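Local coordinates for protein putative transcription regulator (Lactobacillus plantarum WCFS1, PDB 3COL) that is a putative transcription regulator of the TetR family that probably binds DNA through its N-terminal helix-turn-helix domain, at residues D17-I22 / T34-R39; E26-V31 / Q111-L116. All coordinates share one frame; numbering follows the deposited sequence.

Interaction 1: residues D17-I22 / T34-R39; sequences DAVAAI and TKVAKR
A chi1 of -66° sets I22 CG1 anti to its own carbonyl carbon, and CD1 beyond it ends 3.7 Å from V36 CG2, which is set beside the backbone N of V36; the two side chains cross at about a right angle. The same methyl of V36 is also 3.6 Å from V19 CG2, so it meets two side chains of helix 11-26. Beside this apolar centre, A18 CB meets R39 CB at 4.0 Å. The closest pair of CA atoms is A18 and V36, 5.8 Å apart. The single methyl of A18 lets the backbones approach here, although the segment axes stay 9.2 Å apart at an angle of 115°.

R39 closes the solvent-facing margin. Its chain, extended from CG to NE (chi3 174°), slides past I22 in the opposite direction, with NE 3.3 Å from I22 CG1. One face of the guanidinium is covered by I22 N and A21 CB, and A21 CB lies 3.6 Å from R39 NH1. K35 runs CB, CG and CD past I22 CD1, CB and CD both at 4.1 Å. An alanine at I22 would probably open a gap between V36 and the aliphatic parts of K35 and R39, leaving the arginine chain freer to turn.

L57 of helix 54-67, the helix that follows the three of the DNA-binding domain, touches both V19 and V36. Helix 33-40 precedes helix 44-48, and the pair is consistent with the helix-turn-helix of TetR regulators. Since the two segments share no hydrogen bond, the evidence is for a junction held by apolar packing, to which the long basic side chains contribute carbon atoms, the K35 ammonium being spent on E26 outside the pair and the guanidinium lying over A21 at the exposed edge.

Interaction 2: residues E26-V31 / Q111-L116; sequences EGPAGV and QQIKAL
P28 lays its ring against helix 106-117, CB meeting L116 CD2 at 3.6 Å and CG meeting the carbonyl oxygen of Q112 at 3.5 Å. P28 CG is also 4.0 Å from I113 CA. L116 carries its CG anti to the backbone N (chi1 -166°), and its two methyls divide the work: CD2 packs on P28, while CD1 approaches A29 CB at 4.3 Å.

The loop's backbone places P28 against the helix. G27, the first residue after helix 11-26, has a positive phi of 73°, after which residues 28-30 form a short 3-10 turn, supported by G30 N to G27 O at 3.0 Å and V31 N to P28 O at 3.1 Å. CB of P28, at the start of that turn, is directed toward the helix.

I113 continues onto I23, I58 and Y62, linking the contact to helices 11-26 and 54-67. From the second subunit, A25 packs on L116 and E26 on A29, so the site borders the dimer partner. The contact thus joins the DNA-binding domain to a helix outside it, a kind of junction that carries the allosteric signal in well-studied TetR relatives; a similar role here would be an inference. With carbon atoms set against methyls and a backbone carbonyl, and no polar bond across it, this interface depends on the fit of surfaces.

In the fold
Both contacts involve helix 11-26 or the loop that follows it, but they face different parts of the fold. Both are partly buried. Interaction 1 is internal to the DNA-binding domain, with a buried aliphatic centre and one exposed touching residue, R39; interaction 2, nearer the centre of the chain, has none, joins that domain to helix 106-117 and lies beside the second subunit. Neither has a hydrogen bond across it. The polar link runs between them instead: the K35 ammonium, already paired with E26, probably also bonds G30 O (NZ to O 2.8 Å). Packing adds to it, I22 CG2 being 3.6 Å from V31 N, so the helix pair and the loop touch.

Interaction 1: residues D17-I22 / T34-R39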
loop_
_atom_site.group_PDB
_atom_site.type_symbol
_atom_site.label_atom_id
_atom_site.label_comp_id
_atom_site.label_asym_id
_atom_site.label_seq_id
_atom_site.Cartn_x
_atom_site.Cartn_y
_atom_site.Cartn_z
ATOM N N ASP A 17 3.107 0.741 -22.407
ATOM C CA ASP A 17 1.673 0.640 -22.102
ATOM C C ASP A 17 1.248 -0.813 -21.962
ATOM O O ASP A 17 0.498 -1.153 -21.048
ATOM C CB ASP A 17 0.836 1.325 -23.169
ATOM C CG ASP A 17 0.900 2.826 -23.078
ATOM O OD1 ASP A 17 1.473 3.361 -22.086
ATOM O OD2 ASP A 17 0.348 3.475 -23.987
ATOM N N ALA A 18 1.728 -1.664 -22.864
ATOM C CA ALA A 18 1.456 -3.118 -22.784
ATOM C C ALA A 18 1.978 -3.782 -21.477
ATOM O O ALA A 18 1.259 -4.529 -20.828
ATOM C CB ALA A 18 2.043 -3.805 -23.979
ATOM N N VAL A 19 3.230 -3.497 -21.100
ATOM C CA VAL A 19 3.808 -3.964 -19.821
ATOM C C VAL A 19 2.942 -3.504 -18.652
ATOM O O VAL A 19 2.671 -4.283 -17.748
ATOM C CB VAL A 19 5.284 -3.458 -19.625
ATOM C CG1 VAL A 19 5.862 -3.830 -18.231
ATOM C CG2 VAL A 19 6.199 -4.008 -20.742
ATOM N N ALA A 20 2.518 -2.235 -18.663
ATOM C CA ALA A 20 1.783 -1.673 -17.554
ATOM C C ALA A 20 0.420 -2.370 -17.385
ATOM O O ALA A 20 -0.007 -2.648 -16.252
ATOM C CB ALA A 20 1.645 -0.158 -17.720
ATOM N N ALA A 21 -0.243 -2.668 -18.509
ATOM C CA ALA A 21 -1.503 -3.430 -18.507
ATOM C C ALA A 21 -1.360 -4.829 -17.932
ATOM O O ALA A 21 -2.189 -5.273 -17.160
ATOM C CB ALA A 21 -2.114 -3.496 -19.935
ATOM N N ILE A 22 -0.322 -5.538 -18.349
ATOM C CA ILE A 22 -0.024 -6.878 -17.818
ATOM C C ILE A 22 0.231 -6.837 -16.300
ATOM O O ILE A 22 -0.323 -7.642 -15.529
ATOM C CB ILE A 22 1.202 -7.520 -18.555
ATOM C CG1 ILE A 22 0.865 -7.791 -20.028
ATOM C CG2 ILE A 22 1.648 -8.814 -17.844
ATOM C CD1 ILE A 22 2.116 -8.067 -20.906
ATOM N N THR A 34 7.149 -12.211 -24.991
ATOM C CA THR A 34 6.145 -12.824 -25.875
ATOM C C THR A 34 4.763 -12.193 -25.676
ATOM O O THR A 34 4.114 -11.775 -26.646
ATOM C CB THR A 34 6.046 -14.345 -25.655
ATOM O OG1 THR A 34 7.270 -14.953 -26.103
ATOM C CG2 THR A 34 4.916 -14.913 -26.445
ATOM N N LYS A 35 4.327 -12.142 -24.417
ATOM C CA LYS A 35 3.033 -11.564 -24.057
ATOM C C LYS A 35 2.978 -10.077 -24.468
ATOM O O LYS A 35 1.957 -9.591 -24.993
ATOM C CB LYS A 35 2.822 -11.730 -22.550
ATOM C CG LYS A 35 1.391 -11.995 -22.129
ATOM C CD LYS A 35 1.266 -12.025 -20.594
ATOM C CE LYS A 35 1.486 -13.438 -20.054
ATOM N NZ LYS A 35 1.213 -13.475 -18.576
ATOM N N VAL A 36 4.066 -9.354 -24.249
ATOM C CA VAL A 36 4.109 -7.919 -24.584
ATOM C C VAL A 36 3.955 -7.746 -26.093
ATOM O O VAL A 36 3.156 -6.932 -26.556
ATOM C CB VAL A 36 5.421 -7.226 -24.019
ATOM C CG1 VAL A 36 5.749 -5.885 -24.735
ATOM C CG2 VAL A 36 5.296 -7.026 -22.539
ATOM N N ALA A 37 4.695 -8.542 -26.857
ATOM C CA ALA A 37 4.664 -8.489 -28.303
ATOM C C ALA A 37 3.269 -8.792 -28.851
ATOM O O ALA A 37 2.833 -8.129 -29.780
ATOM C CB ALA A 37 5.705 -9.443 -28.896
ATOM N N LYS A 38 2.588 -9.795 -28.282
ATOM C CA LYS A 38 1.231 -10.157 -28.690
ATOM C C LYS A 38 0.235 -9.010 -28.439
ATOM O O LYS A 38 -0.584 -8.689 -29.291
ATOM C CB LYS A 38 0.780 -11.454 -27.989
ATOM N N ARG A 39 0.351 -8.363 -27.283
ATOM C CA ARG A 39 -0.467 -7.199 -26.974
ATOM C C ARG A 39 -0.277 -6.005 -27.930
ATOM O O ARG A 39 -1.256 -5.375 -28.344
ATOM C CB ARG A 39 -0.220 -6.745 -25.539
ATOM C CG ARG A 39 -1.090 -7.459 -24.530
ATOM C CD ARG A 39 -0.768 -6.965 -23.128
ATOM N NE ARG A 39 -1.684 -7.531 -22.140
ATOM C CZ ARG A 39 -2.843 -6.992 -21.779
ATOM N NH1 ARG A 39 -3.279 -5.858 -22.330
ATOM N NH2 ARG A 39 -3.567 -7.605 -20.858
#

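Interaction 2: residues E26-V31 / Q111-L116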
loop_
_atom_site.group_PDB
_atom_site.type_symbol
_atom_site.label_atom_id
_atom_site.label_comp_id
_atom_site.label_asym_id
_atom_site.label_seq_id
_atom_site.Cartn_x
_atom_site.Cartn_y
_atom_site.Cartn_z
ATOM N N GLU A 26 -1.859 -9.161 -14.139
ATOM C CA GLU A 26 -1.196 -10.364 -13.609
ATOM C C GLU A 26 -0.029 -10.113 -12.657
ATOM O O GLU A 26 0.620 -11.069 -12.216
ATOM C CB GLU A 26 -0.735 -11.291 -14.728
ATOM C CG GLU A 26 -1.730 -11.525 -15.843
ATOM C CD GLU A 26 -1.085 -12.262 -17.001
ATOM O OE1 GLU A 26 -1.239 -11.825 -18.168
ATOM O OE2 GLU A 26 -0.400 -13.275 -16.737
ATOM N N GLY A 27 0.223 -8.849 -12.317
ATOM C CA GLY A 27 1.419 -8.501 -11.565
ATOM C C GLY A 27 2.687 -8.581 -12.408
ATOM O O GLY A 27 2.663 -9.044 -13.560
ATOM N N PRO A 28 3.816 -8.130 -11.846
ATOM C CA PRO A 28 5.068 -8.090 -12.587
ATOM C C PRO A 28 5.530 -9.468 -13.069
ATOM O O PRO A 28 6.089 -9.582 -14.138
ATOM C CB PRO A 28 6.055 -7.504 -11.568
ATOM C CG PRO A 28 5.233 -6.819 -10.594
ATOM C CD PRO A 28 3.984 -7.610 -10.480
ATOM N N ALA A 29 5.242 -10.509 -12.298
ATOM C CA ALA A 29 5.561 -11.884 -12.692
ATOM C C ALA A 29 4.888 -12.305 -14.011
ATOM O O ALA A 29 5.398 -13.171 -14.715
ATOM C CB ALA A 29 5.227 -12.850 -11.558
ATOM N N GLY A 30 3.771 -11.671 -14.358
ATOM C CA GLY A 30 3.075 -11.991 -15.598
ATOM C C GLY A 30 3.728 -11.416 -16.852
ATOM O O GLY A 30 3.388 -11.815 -17.954
ATOM N N VAL A 31 4.655 -10.474 -16.702
ATOM C CA VAL A 31 5.309 -9.856 -17.863
ATOM C C VAL A 31 6.261 -10.842 -18.598
ATOM O O VAL A 31 7.063 -11.525 -17.956
ATOM C CB VAL A 31 6.062 -8.557 -17.454
ATOM C CG1 VAL A 31 6.867 -7.966 -18.619
ATOM C CG2 VAL A 31 5.076 -7.494 -16.894
ATOM N N GLN A 111 3.671 0.359 -6.803
ATOM C CA GLN A 111 3.567 -0.447 -5.608
ATOM C C GLN A 111 3.751 -1.917 -5.941
ATOM O O GLN A 111 4.476 -2.652 -5.233
ATOM C CB GLN A 111 2.213 -0.191 -4.940
ATOM C CG GLN A 111 1.862 -1.224 -3.872
ATOM C CD GLN A 111 0.907 -0.655 -2.855
ATOM O OE1 GLN A 111 -0.310 -0.580 -3.092
ATOM N NE2 GLN A 111 1.447 -0.238 -1.707
ATOM N N GLN A 112 3.108 -2.363 -7.017
ATOM C CA GLN A 112 3.229 -3.757 -7.456
ATOM C C GLN A 112 4.654 -4.136 -7.832
ATOM O O GLN A 112 5.130 -5.209 -7.456
ATOM C CB GLN A 112 2.312 -4.041 -8.650
ATOM C CG GLN A 112 0.954 -4.608 -8.284
ATOM C CD GLN A 112 0.015 -4.659 -9.468
ATOM O OE1 GLN A 112 -0.238 -3.641 -10.118
ATOM N NE2 GLN A 112 -0.528 -5.837 -9.743
ATOM N N ILE A 113 5.317 -3.274 -8.600
ATOM C CA ILE A 113 6.712 -3.519 -9.002
ATOM C C ILE A 113 7.607 -3.548 -7.754
ATOM O O ILE A 113 8.405 -4.462 -7.589
ATOM C CB ILE A 113 7.225 -2.485 -10.028
ATOM C CG1 ILE A 113 6.389 -2.574 -11.311
ATOM C CG2 ILE A 113 8.708 -2.751 -10.333
ATOM C CD1 ILE A 113 6.735 -1.546 -12.365
ATOM N N LYS A 114 7.442 -2.559 -6.874
ATOM C CA LYS A 114 8.173 -2.523 -5.609
ATOM C C LYS A 114 7.991 -3.781 -4.745
ATOM O O LYS A 114 8.968 -4.330 -4.215
ATOM C CB LYS A 114 7.811 -1.260 -4.834
ATOM C CG LYS A 114 8.718 -0.103 -5.143
ATOM C CD LYS A 114 8.307 1.135 -4.373
ATOM C CE LYS A 114 9.563 1.888 -3.875
ATOM N NZ LYS A 114 9.358 3.346 -3.470
ATOM N N ALA A 115 6.758 -4.258 -4.625
ATOM C CA ALA A 115 6.465 -5.502 -3.884
ATOM C C ALA A 115 7.257 -6.713 -4.381
ATOM O O ALA A 115 7.679 -7.547 -3.583
ATOM C CB ALA A 115 4.964 -5.803 -3.903
ATOM N N LEU A 116 7.468 -6.801 -5.695
ATOM C CA LEU A 116 8.165 -7.944 -6.306
ATOM C C LEU A 116 9.700 -7.874 -6.206
ATOM O O LEU A 116 10.381 -8.919 -6.141
ATOM C CB LEU A 116 7.741 -8.120 -7.767
ATOM C CG LEU A 116 8.129 -9.449 -8.409
ATOM C CD1 LEU A 116 6.918 -10.378 -8.466
ATOM C CD2 LEU A 116 8.734 -9.236 -9.804
#